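Local coordinates for Ulp1-like SUMO protease (Chaetomium thermophilum, PDB 6DG4), which is the C-terminal catalytic domain of a Ulp1-like cysteine protease of the C48 family and probably cleaves SUMO from its conjugates, at residues Gln85-Thr90 with Lys119-Asp124; Thr90-Phe95 with Asp126-Pro131; Arg9-Pro14 with Ala220-Glu225; Glu51-Ala56 with Leu230-Ile235. One frame throughout, in Å; residues are numbered along the deposited sequence.

Interaction 1: residues Gln85-Thr90 with Lys119-Asp124; sequences QEPKCT and KANFLD
The carboxylate of Asp124 takes the ammonium of Lys88 over its plane: NZ stands 3.0 Å from OD1, in a direction 62° out of that plane, and forms a salt bridge there. The other oxygen, OD2, is turned to water, accepting from waters 2 and 4 and more weakly from water 3. The second flat group, the carboxamide of Asn121, has its ND2 4.0 Å from Pro87 CD, the two side chains crossing at about a right angle.

Lys88 grips Asp124 at two points, since NZ also donates to its backbone O, 2.9 Å away and in the carbonyl plane. A bend at chi2 (-66°) swings CD to 3.3 Å from the same oxygen, and the extended remainder delivers NZ. The lysine probably stabilises the negative charge of Asp124. Glu86 OE1 lies 4.6 Å from Asp124 OD2, with water 3 between them, weakly bonded to both.

Water carries most of the remaining joining: water 4 accepts from Asn121 ND2 at 2.9 Å and donates to Pro87 O and Asp124 OD2, and water 2 links Glu86 O to Asp124 OD2. Asn121 is held by its own neighbours, ND2 donating to Asn116 O and OD1 accepting from Arg118 N, while Asp124 N bonds to Asn121 O. Two loops are clamped in this way just ahead of strands 89-91 and 127-134, the parallel edge pair of the mixed sheet in a Ulp1-type catalytic domain.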
loop_
_atom_site.group_PDB
_atom_site.type_symbol
_atom_site.label_atom_id
_atom_site.label_comp_id
_atom_site.label_asym_id
_atom_site.label_seq_id
_atom_site.Cartn_x
_atom_site.Cartn_y
_atom_site.Cartn_z
ATOM N N GLN A 85 18.208 -4.129 4.808
ATOM C CA GLN A 85 17.731 -5.504 4.851
ATOM C C GLN A 85 16.947 -5.819 6.116
ATOM O O GLN A 85 16.551 -6.971 6.309
ATOM C CB GLN A 85 18.896 -6.473 4.662
ATOM C CG GLN A 85 19.588 -6.282 3.323
ATOM C CD GLN A 85 20.380 -7.494 2.884
ATOM O OE1 GLN A 85 21.337 -7.899 3.543
ATOM N NE2 GLN A 85 19.982 -8.083 1.762
ATOM N N GLU A 86 16.689 -4.821 6.960
ATOM C CA GLU A 86 15.874 -4.984 8.166
ATOM C C GLU A 86 14.818 -3.888 8.187
ATOM O O GLU A 86 14.822 -3.007 9.058
ATOM C CB GLU A 86 16.743 -4.974 9.424
ATOM C CG GLU A 86 17.740 -6.128 9.441
ATOM C CD GLU A 86 18.647 -6.145 10.660
ATOM O OE1 GLU A 86 18.387 -5.409 11.633
ATOM O OE2 GLU A 86 19.626 -6.913 10.648
ATOM N N PRO A 87 13.895 -3.909 7.232
ATOM C CA PRO A 87 12.882 -2.856 7.175
ATOM C C PRO A 87 11.925 -2.905 8.351
ATOM O O PRO A 87 11.647 -3.964 8.920
ATOM C CB PRO A 87 12.128 -3.166 5.875
ATOM C CG PRO A 87 12.316 -4.624 5.688
ATOM C CD PRO A 87 13.725 -4.881 6.139
ATOM N N LYS A 88 11.384 -1.733 8.676
ATOM C CA LYS A 88 10.236 -1.660 9.571
ATOM C C LYS A 88 8.913 -1.724 8.820
ATOM O O LYS A 88 7.911 -2.178 9.385
ATOM C CB LYS A 88 10.309 -0.394 10.423
ATOM C CG LYS A 88 11.339 -0.497 11.547
ATOM C CD LYS A 88 10.938 -1.553 12.577
ATOM C CE LYS A 88 11.932 -1.668 13.708
ATOM N NZ LYS A 88 11.477 -2.684 14.705
ATOM N N CYS A 89 8.890 -1.303 7.559
ATOM C CA CYS A 89 7.724 -1.449 6.701
ATOM C C CYS A 89 8.212 -1.973 5.364
ATOM O O CYS A 89 9.180 -1.445 4.807
ATOM C CB CYS A 89 7.008 -0.115 6.500
ATOM S SG CYS A 89 5.444 -0.225 5.577
ATOM N N THR A 90 7.577 -3.021 4.861
ATOM C CA THR A 90 7.973 -3.549 3.567
ATOM C C THR A 90 6.736 -3.856 2.739
ATOM O O THR A 90 5.633 -4.033 3.258
ATOM C CB THR A 90 8.910 -4.755 3.704
ATOM O OG1 THR A 90 9.417 -5.085 2.406
ATOM C CG2 THR A 90 8.192 -5.949 4.294
ATOM N N LYS A 119 13.196 -15.140 8.116
ATOM C CA LYS A 119 12.912 -15.635 9.458
ATOM C C LYS A 119 13.599 -14.786 10.521
ATOM O O LYS A 119 12.991 -14.441 11.541
ATOM C CB LYS A 119 13.352 -17.096 9.571
ATOM C CG LYS A 119 13.060 -17.749 10.926
ATOM C CD LYS A 119 13.498 -19.210 10.921
ATOM C CE LYS A 119 13.228 -19.869 12.261
ATOM N NZ LYS A 119 13.668 -21.287 12.264
ATOM N N ALA A 120 14.869 -14.436 10.305
ATOM C CA ALA A 120 15.640 -13.772 11.352
ATOM C C ALA A 120 15.082 -12.403 11.725
ATOM O O ALA A 120 15.173 -12.001 12.890
ATOM C CB ALA A 120 17.104 -13.637 10.927
ATOM N N ASN A 121 14.525 -11.663 10.769
ATOM C CA ASN A 121 14.054 -10.312 11.043
ATOM C C ASN A 121 12.537 -10.183 11.026
ATOM O O ASN A 121 12.023 -9.081 11.241
ATOM C CB ASN A 121 14.668 -9.307 10.057
ATOM C CG ASN A 121 14.095 -9.435 8.660
ATOM O OD1 ASN A 121 14.148 -10.504 8.061
ATOM N ND2 ASN A 121 13.544 -8.342 8.133
ATOM N N PHE A 122 11.809 -11.280 10.800
ATOM C CA PHE A 122 10.366 -11.197 10.589
ATOM C C PHE A 122 9.659 -10.443 11.712
ATOM O O PHE A 122 8.882 -9.516 11.458
ATOM C CB PHE A 122 9.784 -12.603 10.426
ATOM C CG PHE A 122 8.344 -12.606 10.023
ATOM C CD1 PHE A 122 7.990 -12.437 8.701
ATOM C CD2 PHE A 122 7.340 -12.771 10.965
ATOM C CE1 PHE A 122 6.669 -12.431 8.319
ATOM C CE2 PHE A 122 6.017 -12.767 10.589
ATOM C CZ PHE A 122 5.682 -12.592 9.259
ATOM N N LEU A 123 9.895 -10.840 12.962
ATOM C CA LEU A 123 9.210 -10.203 14.082
ATOM C C LEU A 123 9.673 -8.772 14.329
ATOM O O LEU A 123 8.999 -8.046 15.065
ATOM C CB LEU A 123 9.365 -11.047 15.351
ATOM C CG LEU A 123 8.752 -12.444 15.289
ATOM C CD1 LEU A 123 8.996 -13.179 16.596
ATOM C CD2 LEU A 123 7.266 -12.378 15.003
ATOM N N ASP A 124 10.792 -8.354 13.735
ATOM C CA ASP A 124 11.269 -6.981 13.832
ATOM C C ASP A 124 10.560 -6.055 12.852
ATOM O O ASP A 124 10.642 -4.835 13.001
ATOM C CB ASP A 124 12.784 -6.965 13.570
ATOM C CG ASP A 124 13.388 -5.565 13.611
ATOM O OD1 ASP A 124 13.388 -4.948 14.696
ATOM O OD2 ASP A 124 13.893 -5.093 12.565
HETATM O O HOH W 1 16.065 -9.706 5.883
HETATM O O HOH W 2 14.924 -2.763 11.763
HETATM O O HOH W 3 15.996 -7.106 12.433
HETATM O O HOH W 4 13.368 -5.989 9.844
#

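Interaction 2: residues Thr90-Phe95 with Asp126-Pro131; sequences TAFTSF and DTILIP
Thr90 to Phe92 runs parallel to the strand that begins at Thr127, the two directions 17° apart, and three bonds knit the backbones: Thr90 N to Thr127 O, Leu129 N to Thr90 O at 2.8 Å, and a longer one from Phe92 N to Leu129 O. The carbonyls of Thr90 and Leu129 each take a CA-H...O contact as well, from Ile128 and Ala91 respectively.

Thr90 and Ile128 send their side chains to one face of the sheet, where they lie side by side with CG2 of Thr90 4.0 Å from CG1 of Ile128. Thr90 OG1, anti to its backbone N (chi1 -171°), hydrogen-bonds to Ala115 O. On the other face Ala91 CB sits 4.3 Å from Leu129 CB, beneath helix 62-80. Strand 89-91 is an outermost strand of the five-stranded mixed sheet, and the chain returns through two helices to strand 127-134 at its side, a beta-alpha-beta connection in a domain assigned to the papain-like clan CA.

Past the last bridge, the Phe92 ring meets Ile128 with its edge, CE1 lying 3.5 Å from CG2, while CD1 lies 3.8 Å from Ile130 CG1, the phenylalanine and Ile130 side by side and pointing the same way. Phe92 O faces Pro131 CD at 3.4 Å and has no polar partner, although it is buried. Water 5 then bridges Thr93 O and Pro131 O, and Thr93 OG1 accepts from Phe95 N in a capping bond ahead of helix 96-103.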
loop_
_atom_site.group_PDB
_atom_site.type_symbol
_atom_site.label_atom_id
_atom_site.label_comp_id
_atom_site.label_asym_id
_atom_site.label_seq_id
_atom_site.Cartn_x
_atom_site.Cartn_y
_atom_site.Cartn_z
ATOM N N THR A 90 7.577 -3.021 4.861
ATOM C CA THR A 90 7.973 -3.549 3.567
ATOM C C THR A 90 6.736 -3.856 2.739
ATOM O O THR A 90 5.633 -4.033 3.258
ATOM C CB THR A 90 8.910 -4.755 3.704
ATOM O OG1 THR A 90 9.417 -5.085 2.406
ATOM C CG2 THR A 90 8.192 -5.949 4.294
ATOM N N ALA A 91 6.936 -3.889 1.428
ATOM C CA ALA A 91 5.838 -4.020 0.492
ATOM C C ALA A 91 6.209 -5.026 -0.580
ATOM O O ALA A 91 7.385 -5.209 -0.910
ATOM C CB ALA A 91 5.522 -2.687 -0.186
ATOM N N PHE A 92 5.183 -5.645 -1.141
ATOM C CA PHE A 92 5.333 -6.601 -2.221
ATOM C C PHE A 92 4.784 -6.032 -3.519
ATOM O O PHE A 92 3.965 -5.105 -3.533
ATOM C CB PHE A 92 4.625 -7.906 -1.869
ATOM C CG PHE A 92 5.363 -8.725 -0.861
ATOM C CD1 PHE A 92 5.215 -8.482 0.488
ATOM C CD2 PHE A 92 6.233 -9.719 -1.263
ATOM C CE1 PHE A 92 5.904 -9.232 1.419
ATOM C CE2 PHE A 92 6.919 -10.471 -0.334
ATOM C CZ PHE A 92 6.753 -10.220 1.008
ATOM N N THR A 93 5.273 -6.598 -4.619
ATOM C CA THR A 93 4.820 -6.216 -5.940
ATOM C C THR A 93 3.540 -6.967 -6.301
ATOM O O THR A 93 3.050 -7.826 -5.561
ATOM C CB THR A 93 5.887 -6.523 -6.992
ATOM O OG1 THR A 93 5.959 -7.943 -7.193
ATOM C CG2 THR A 93 7.251 -5.970 -6.563
ATOM N N SER A 94 3.019 -6.657 -7.490
ATOM C CA SER A 94 1.821 -7.310 -7.996
ATOM C C SER A 94 2.057 -8.771 -8.347
ATOM O O SER A 94 1.090 -9.495 -8.606
ATOM C CB SER A 94 1.296 -6.558 -9.225
ATOM O OG SER A 94 2.100 -6.787 -10.372
ATOM N N PHE A 95 3.308 -9.220 -8.366
ATOM C CA PHE A 95 3.600 -10.613 -8.663
ATOM C C PHE A 95 3.472 -11.506 -7.444
ATOM O O PHE A 95 3.406 -12.729 -7.599
ATOM C CB PHE A 95 5.005 -10.730 -9.258
ATOM C CG PHE A 95 5.131 -10.090 -10.613
ATOM C CD1 PHE A 95 4.831 -10.809 -11.752
ATOM C CD2 PHE A 95 5.514 -8.766 -10.747
ATOM C CE1 PHE A 95 4.929 -10.230 -13.000
ATOM C CE2 PHE A 95 5.614 -8.179 -11.996
ATOM C CZ PHE A 95 5.317 -8.913 -13.121
ATOM N N ASP A 126 7.455 -4.048 11.438
ATOM C CA ASP A 126 6.177 -3.559 11.946
ATOM C C ASP A 126 5.014 -3.819 10.989
ATOM O O ASP A 126 3.917 -4.175 11.435
ATOM C CB ASP A 126 6.223 -2.049 12.192
ATOM C CG ASP A 126 7.092 -1.661 13.371
ATOM O OD1 ASP A 126 7.369 -2.500 14.254
ATOM O OD2 ASP A 126 7.493 -0.484 13.415
ATOM N N THR A 127 5.219 -3.628 9.685
ATOM C CA THR A 127 4.127 -3.648 8.722
ATOM C C THR A 127 4.591 -4.281 7.425
ATOM O O THR A 127 5.594 -3.852 6.851
ATOM C CB THR A 127 3.669 -2.218 8.429
ATOM O OG1 THR A 127 3.395 -1.557 9.666
ATOM C CG2 THR A 127 2.430 -2.215 7.568
ATOM N N ILE A 128 3.841 -5.279 6.961
ATOM C CA ILE A 128 4.038 -5.898 5.654
ATOM C C ILE A 128 2.796 -5.600 4.823
ATOM O O ILE A 128 1.684 -5.993 5.196
ATOM C CB ILE A 128 4.267 -7.413 5.773
ATOM C CG1 ILE A 128 5.501 -7.701 6.635
ATOM C CG2 ILE A 128 4.403 -8.037 4.387
ATOM C CD1 ILE A 128 5.703 -9.180 6.937
ATOM N N LEU A 129 2.986 -4.910 3.700
ATOM C CA LEU A 129 1.897 -4.493 2.823
ATOM C C LEU A 129 1.863 -5.395 1.593
ATOM O O LEU A 129 2.839 -5.455 0.836
ATOM C CB LEU A 129 2.113 -3.040 2.397
ATOM C CG LEU A 129 2.184 -2.000 3.525
ATOM C CD1 LEU A 129 2.632 -0.653 2.963
ATOM C CD2 LEU A 129 0.841 -1.859 4.237
ATOM N N ILE A 130 0.750 -6.090 1.395
ATOM C CA ILE A 130 0.587 -7.034 0.297
ATOM C C ILE A 130 -0.615 -6.602 -0.531
ATOM O O ILE A 130 -1.764 -6.809 -0.137
ATOM C CB ILE A 130 0.413 -8.476 0.815
ATOM C CG1 ILE A 130 1.646 -8.915 1.605
ATOM C CG2 ILE A 130 0.144 -9.431 -0.345
ATOM C CD1 ILE A 130 1.437 -10.192 2.403
ATOM N N PRO A 131 -0.389 -5.967 -1.683
ATOM C CA PRO A 131 -1.513 -5.611 -2.559
ATOM C C PRO A 131 -2.043 -6.852 -3.262
ATOM O O PRO A 131 -1.275 -7.650 -3.804
ATOM C CB PRO A 131 -0.898 -4.624 -3.562
ATOM C CG PRO A 131 0.516 -4.416 -3.155
ATOM C CD PRO A 131 0.902 -5.550 -2.251
HETATM O O HOH W 5 0.904 -9.061 -4.501
#

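Interaction 3: residues Arg9-Pro14 with Ala220-Glu225; sequences RQLITP and AQAYTE
Ile12 and Leu11 push their branch ends against Tyr223 and Ala222. Ile12 CD1 comes to 3.7 Å from Tyr223 CB, and its side chain crosses that of the tyrosine obliquely. In Leu11, chi1 (179°) sets CG anti to the backbone N; from that branch point CD2 lies 4.0 Å from Ala222 CB and 4.1 Å from Tyr223 CD1.

Around this apolar patch the polar joining is done by water. Ala222 O accepts from water 7 at 2.7 Å and from water 6 at 2.8 Å; the former also takes the N-H of Leu11, and the latter takes those of Ile12 N and Gln10 NE2. Two solvent molecules therefore stand in for direct backbone pairing between two irregular segments: an N-terminal arm ahead of helix 17-27, and the loop that links helix 202-215 to helix 228-241 in the catalytic domain.

Further out, Tyr223 is held at its far end by a hydrogen bond from OH to Asn209, while Thr208 of the same helix touches both Leu11 and Tyr223. Ile12 also packs on Leu230 and Gln231. Within 9-14, Arg9 NH1 donates in its guanidinium plane to Gln10 O, 2.9 Å away, and Arg9 NE forms a salt bridge with Asp252.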
loop_
_atom_site.group_PDB
_atom_site.type_symbol
_atom_site.label_atom_id
_atom_site.label_comp_id
_atom_site.label_asym_id
_atom_site.label_seq_id
_atom_site.Cartn_x
_atom_site.Cartn_y
_atom_site.Cartn_z
ATOM N N ARG A 9 -3.971 15.648 11.223
ATOM C CA ARG A 9 -4.588 16.671 10.390
ATOM C C ARG A 9 -5.322 15.953 9.265
ATOM O O ARG A 9 -5.226 14.733 9.115
ATOM C CB ARG A 9 -3.569 17.707 9.889
ATOM C CG ARG A 9 -2.317 17.151 9.247
ATOM C CD ARG A 9 -2.530 16.729 7.804
ATOM N NE ARG A 9 -1.262 16.357 7.183
ATOM C CZ ARG A 9 -1.145 15.738 6.014
ATOM N NH1 ARG A 9 -2.224 15.420 5.309
ATOM N NH2 ARG A 9 0.061 15.426 5.558
ATOM N N GLN A 10 -6.089 16.717 8.491
ATOM C CA GLN A 10 -6.867 16.153 7.394
ATOM C C GLN A 10 -5.976 15.360 6.444
ATOM O O GLN A 10 -4.986 15.878 5.917
ATOM C CB GLN A 10 -7.540 17.299 6.633
ATOM C CG GLN A 10 -8.551 16.848 5.598
ATOM C CD GLN A 10 -9.879 16.497 6.213
ATOM O OE1 GLN A 10 -10.442 17.284 6.972
ATOM N NE2 GLN A 10 -10.383 15.302 5.907
ATOM N N LEU A 11 -6.359 14.105 6.193
ATOM C CA LEU A 11 -5.502 13.211 5.420
ATOM C C LEU A 11 -5.443 13.612 3.950
ATOM O O LEU A 11 -4.366 13.613 3.344
ATOM C CB LEU A 11 -5.986 11.766 5.551
ATOM C CG LEU A 11 -5.177 10.727 4.763
ATOM C CD1 LEU A 11 -3.756 10.623 5.301
ATOM C CD2 LEU A 11 -5.863 9.373 4.784
ATOM N N ILE A 12 -6.592 13.918 3.352
ATOM C CA ILE A 12 -6.691 14.196 1.922
ATOM C C ILE A 12 -7.106 15.648 1.772
ATOM O O ILE A 12 -8.252 16.005 2.073
ATOM C CB ILE A 12 -7.691 13.265 1.227
ATOM C CG1 ILE A 12 -7.325 11.806 1.494
ATOM C CG2 ILE A 12 -7.728 13.551 -0.265
ATOM C CD1 ILE A 12 -8.335 10.814 0.962
ATOM N N THR A 13 -6.176 16.481 1.310
ATOM C CA THR A 13 -6.354 17.921 1.239
ATOM C C THR A 13 -6.040 18.438 -0.158
ATOM O O THR A 13 -5.257 17.832 -0.892
ATOM C CB THR A 13 -5.415 18.611 2.239
ATOM O OG1 THR A 13 -4.090 18.092 2.082
ATOM C CG2 THR A 13 -5.853 18.377 3.667
ATOM N N PRO A 14 -6.622 19.567 -0.544
ATOM C CA PRO A 14 -6.373 20.100 -1.888
ATOM C C PRO A 14 -4.923 20.527 -2.085
ATOM O O PRO A 14 -4.253 20.989 -1.161
ATOM C CB PRO A 14 -7.328 21.300 -1.971
ATOM C CG PRO A 14 -7.634 21.649 -0.540
ATOM C CD PRO A 14 -7.609 20.363 0.204
ATOM N N ALA A 220 -10.880 4.510 9.164
ATOM C CA ALA A 220 -12.291 4.834 9.327
ATOM C C ALA A 220 -12.501 6.241 9.865
ATOM O O ALA A 220 -13.565 6.827 9.641
ATOM C CB ALA A 220 -12.950 3.827 10.273
ATOM N N GLN A 221 -11.515 6.793 10.559
ATOM C CA GLN A 221 -11.590 8.145 11.087
ATOM C C GLN A 221 -10.987 9.178 10.147
ATOM O O GLN A 221 -11.062 10.372 10.448
ATOM C CB GLN A 221 -10.859 8.202 12.440
ATOM C CG GLN A 221 -11.498 7.321 13.501
ATOM C CD GLN A 221 -10.725 7.267 14.808
ATOM O OE1 GLN A 221 -9.555 7.644 14.873
ATOM N NE2 GLN A 221 -11.383 6.787 15.858
ATOM N N ALA A 222 -10.424 8.763 9.007
ATOM C CA ALA A 222 -9.492 9.609 8.273
ATOM C C ALA A 222 -9.956 10.099 6.908
ATOM O O ALA A 222 -9.465 11.137 6.462
ATOM C CB ALA A 222 -8.150 8.886 8.085
ATOM N N TYR A 223 -10.857 9.403 6.218
ATOM C CA TYR A 223 -11.179 9.807 4.851
ATOM C C TYR A 223 -12.530 9.235 4.441
ATOM O O TYR A 223 -13.130 8.424 5.153
ATOM C CB TYR A 223 -10.047 9.429 3.875
ATOM C CG TYR A 223 -9.929 7.960 3.522
ATOM C CD1 TYR A 223 -9.252 7.064 4.349
ATOM C CD2 TYR A 223 -10.472 7.474 2.344
ATOM C CE1 TYR A 223 -9.143 5.724 4.016
ATOM C CE2 TYR A 223 -10.373 6.137 2.003
ATOM C CZ TYR A 223 -9.707 5.265 2.831
ATOM O OH TYR A 223 -9.622 3.940 2.453
ATOM N N THR A 224 -13.011 9.702 3.281
ATOM C CA THR A 224 -14.261 9.249 2.698
ATOM C C THR A 224 -14.067 8.937 1.218
ATOM O O THR A 224 -13.122 9.407 0.575
ATOM C CB THR A 224 -15.352 10.321 2.784
ATOM O OG1 THR A 224 -15.034 11.362 1.852
ATOM C CG2 THR A 224 -15.459 10.904 4.187
ATOM N N GLU A 225 -15.008 8.162 0.675
ATOM C CA GLU A 225 -14.978 7.838 -0.747
ATOM C C GLU A 225 -15.047 9.093 -1.615
ATOM O O GLU A 225 -14.389 9.169 -2.659
ATOM C CB GLU A 225 -16.124 6.885 -1.087
ATOM C CG GLU A 225 -16.121 6.439 -2.542
ATOM C CD GLU A 225 -17.104 5.317 -2.826
ATOM O OE1 GLU A 225 -18.293 5.468 -2.464
ATOM O OE2 GLU A 225 -16.691 4.291 -3.421
HETATM O O HOH W 6 -9.256 13.080 4.437
HETATM O O HOH W 7 -8.231 12.987 8.011
#

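Interaction 4: residues Glu51-Ala56 with Leu230-Ile235; sequences EKLLPA and LQRQRI
Arg232 fills the tight side of this contact, its side chain laid across the carbonyls of Leu53, Pro55 and Ala56. NH1 donates to Leu53 O at 3.0 Å, a nearly straight bond (165°) that lies in the guanidinium plane. Pro55 O and Ala56 O instead lie over one face of the group; Pro55 O is 3.4 Å from CZ, and neither makes a direct hydrogen bond to it. These partly negative oxygens would be expected to suit the positive charge. CB, CG and CD also pass close to Leu53 O, CD at 3.3 Å; from CG the chain runs extended to NE.

Leucines extend the packing along the helix. Leu53 CD2 meets Ile235 CG2 at 4.1 Å, crossing it obliquely, and CD1 lies 3.8 Å from Arg232 O. Leu54 CD2 touches Gln233 CA at 3.9 Å.

The side chains of Pro55 and Ala56 point away from the helix and make the looser, partly exposed margin, where water 8 accepts from Arg232 NE at 2.8 Å and donates to Ala56 O. Gln233 lies at another margin, beside Leu54.

Beyond this contact, Arg232 NH1 donates to Ala58 O and NH2 forms a salt bridge with Asp201. The loop 51-56 thus lies against helix 228-241, with Leu53 continuing onto Ala236 and Leu239, while Arg232 and Ile235 touch helix 202-215 through Val204 and Ile207.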
loop_
_atom_site.group_PDB
_atom_site.type_symbol
_atom_site.label_atom_id
_atom_site.label_comp_id
_atom_site.label_asym_id
_atom_site.label_seq_id
_atom_site.Cartn_x
_atom_site.Cartn_y
_atom_site.Cartn_z
ATOM N N GLU A 51 -4.614 8.051 -18.082
ATOM C CA GLU A 51 -5.596 6.995 -18.259
ATOM C C GLU A 51 -5.724 6.064 -17.067
ATOM O O GLU A 51 -6.791 5.468 -16.889
ATOM C CB GLU A 51 -5.256 6.158 -19.503
ATOM C CG GLU A 51 -5.281 6.966 -20.796
ATOM C CD GLU A 51 -4.966 6.131 -22.013
ATOM O OE1 GLU A 51 -5.629 5.098 -22.210
ATOM O OE2 GLU A 51 -4.048 6.500 -22.772
ATOM N N LYS A 52 -4.686 5.951 -16.234
ATOM C CA LYS A 52 -4.633 4.922 -15.201
ATOM C C LYS A 52 -4.522 5.490 -13.788
ATOM O O LYS A 52 -4.197 4.752 -12.854
ATOM C CB LYS A 52 -3.489 3.947 -15.487
ATOM C CG LYS A 52 -3.522 3.337 -16.889
ATOM C CD LYS A 52 -4.783 2.509 -17.118
ATOM C CE LYS A 52 -4.817 1.911 -18.523
ATOM N NZ LYS A 52 -5.993 1.029 -18.725
ATOM N N LEU A 53 -4.820 6.776 -13.597
ATOM C CA LEU A 53 -4.778 7.364 -12.263
ATOM C C LEU A 53 -5.706 8.563 -12.116
ATOM O O LEU A 53 -6.584 8.570 -11.248
ATOM C CB LEU A 53 -3.343 7.759 -11.893
ATOM C CG LEU A 53 -3.161 8.475 -10.550
ATOM C CD1 LEU A 53 -3.784 7.731 -9.375
ATOM C CD2 LEU A 53 -1.677 8.697 -10.289
ATOM N N LEU A 54 -5.529 9.582 -12.946
ATOM C CA LEU A 54 -6.153 10.867 -12.661
ATOM C C LEU A 54 -7.660 10.945 -12.882
ATOM O O LEU A 54 -8.344 11.604 -12.090
ATOM C CB LEU A 54 -5.455 11.986 -13.440
ATOM C CG LEU A 54 -4.068 12.323 -12.902
ATOM C CD1 LEU A 54 -3.347 13.247 -13.876
ATOM C CD2 LEU A 54 -4.158 12.944 -11.513
ATOM N N PRO A 55 -8.232 10.346 -13.925
ATOM C CA PRO A 55 -9.692 10.421 -14.069
ATOM C C PRO A 55 -10.376 9.822 -12.850
ATOM O O PRO A 55 -9.968 8.778 -12.338
ATOM C CB PRO A 55 -9.979 9.613 -15.338
ATOM C CG PRO A 55 -8.692 9.628 -16.096
ATOM C CD PRO A 55 -7.614 9.605 -15.038
ATOM N N ALA A 56 -11.426 10.500 -12.386
ATOM C CA ALA A 56 -12.107 10.084 -11.168
ATOM C C ALA A 56 -12.730 8.700 -11.292
ATOM O O ALA A 56 -13.022 8.076 -10.265
ATOM C CB ALA A 56 -13.185 11.106 -10.809
ATOM N N LEU A 230 -9.766 13.708 -5.458
ATOM C CA LEU A 230 -8.632 14.515 -5.028
ATOM C C LEU A 230 -7.440 13.641 -4.654
ATOM O O LEU A 230 -6.293 13.979 -4.966
ATOM C CB LEU A 230 -9.066 15.382 -3.855
ATOM C CG LEU A 230 -7.973 16.113 -3.095
ATOM C CD1 LEU A 230 -7.182 17.023 -4.020
ATOM C CD2 LEU A 230 -8.633 16.888 -1.954
ATOM N N GLN A 231 -7.683 12.516 -3.986
ATOM C CA GLN A 231 -6.581 11.634 -3.619
ATOM C C GLN A 231 -5.830 11.133 -4.845
ATOM O O GLN A 231 -4.612 10.937 -4.782
ATOM C CB GLN A 231 -7.119 10.467 -2.799
ATOM C CG GLN A 231 -6.070 9.488 -2.290
ATOM C CD GLN A 231 -5.172 10.029 -1.203
ATOM O OE1 GLN A 231 -4.858 11.220 -1.149
ATOM N NE2 GLN A 231 -4.731 9.132 -0.330
ATOM N N ARG A 232 -6.521 10.930 -5.972
ATOM C CA ARG A 232 -5.821 10.561 -7.198
ATOM C C ARG A 232 -4.810 11.630 -7.594
ATOM O O ARG A 232 -3.696 11.312 -8.023
ATOM C CB ARG A 232 -6.817 10.330 -8.332
ATOM C CG ARG A 232 -7.705 9.124 -8.122
ATOM C CD ARG A 232 -8.924 9.201 -9.027
ATOM N NE ARG A 232 -9.805 8.056 -8.820
ATOM C CZ ARG A 232 -9.716 6.911 -9.488
ATOM N NH1 ARG A 232 -8.779 6.746 -10.410
ATOM N NH2 ARG A 232 -10.550 5.918 -9.210
ATOM N N GLN A 233 -5.197 12.906 -7.486
ATOM C CA GLN A 233 -4.278 13.991 -7.805
ATOM C C GLN A 233 -3.099 14.007 -6.845
ATOM O O GLN A 233 -1.960 14.267 -7.252
ATOM C CB GLN A 233 -4.987 15.337 -7.714
ATOM C CG GLN A 233 -6.054 15.571 -8.713
ATOM C CD GLN A 233 -6.548 17.000 -8.620
ATOM O OE1 GLN A 233 -6.396 17.800 -9.546
ATOM N NE2 GLN A 233 -7.116 17.336 -7.480
ATOM N N ARG A 234 -3.361 13.756 -5.558
ATOM C CA ARG A 234 -2.289 13.750 -4.571
ATOM C C ARG A 234 -1.325 12.599 -4.815
ATOM O O ARG A 234 -0.106 12.773 -4.706
ATOM C CB ARG A 234 -2.880 13.675 -3.165
ATOM C CG ARG A 234 -3.723 14.903 -2.796
ATOM C CD ARG A 234 -4.159 14.885 -1.326
ATOM N NE ARG A 234 -2.975 14.852 -0.480
ATOM C CZ ARG A 234 -2.191 15.897 -0.226
ATOM N NH1 ARG A 234 -2.464 17.105 -0.707
ATOM N NH2 ARG A 234 -1.110 15.724 0.510
ATOM N N ILE A 235 -1.851 11.414 -5.141
ATOM C CA ILE A 235 -0.989 10.285 -5.476
ATOM C C ILE A 235 -0.129 10.625 -6.681
ATOM O O ILE A 235 1.074 10.337 -6.710
ATOM C CB ILE A 235 -1.835 9.022 -5.717
ATOM C CG1 ILE A 235 -2.474 8.544 -4.410
ATOM C CG2 ILE A 235 -0.984 7.902 -6.332
ATOM C CD1 ILE A 235 -3.636 7.592 -4.635
HETATM O O HOH W 8 -12.296 8.683 -7.599
#

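Overall arrangement
Interactions 1 and 2 lie at the start of the same strand pair, loops just ahead of it and then the pairing itself: they share Thr90, their centres lie about 12 Å apart, and Lys88 O probably accepts from both Asp126 N and Thr127 N where they join. Interactions 3 and 4 form a second cluster, about 15 Å between centres, linked by a probable hydrogen bond from Arg234 NH1 to Thr13 O (2.9 Å) and by Leu230 packing on Thr13 and Pro14. Within each pair the segments alternate along the chain. Interactions 1 and 4 lie on opposite sides of the chain's centre, their centres about 32 Å apart. A glycerol, probably from crystallisation, binds Lys119 N and Ala120 N beside interaction 1.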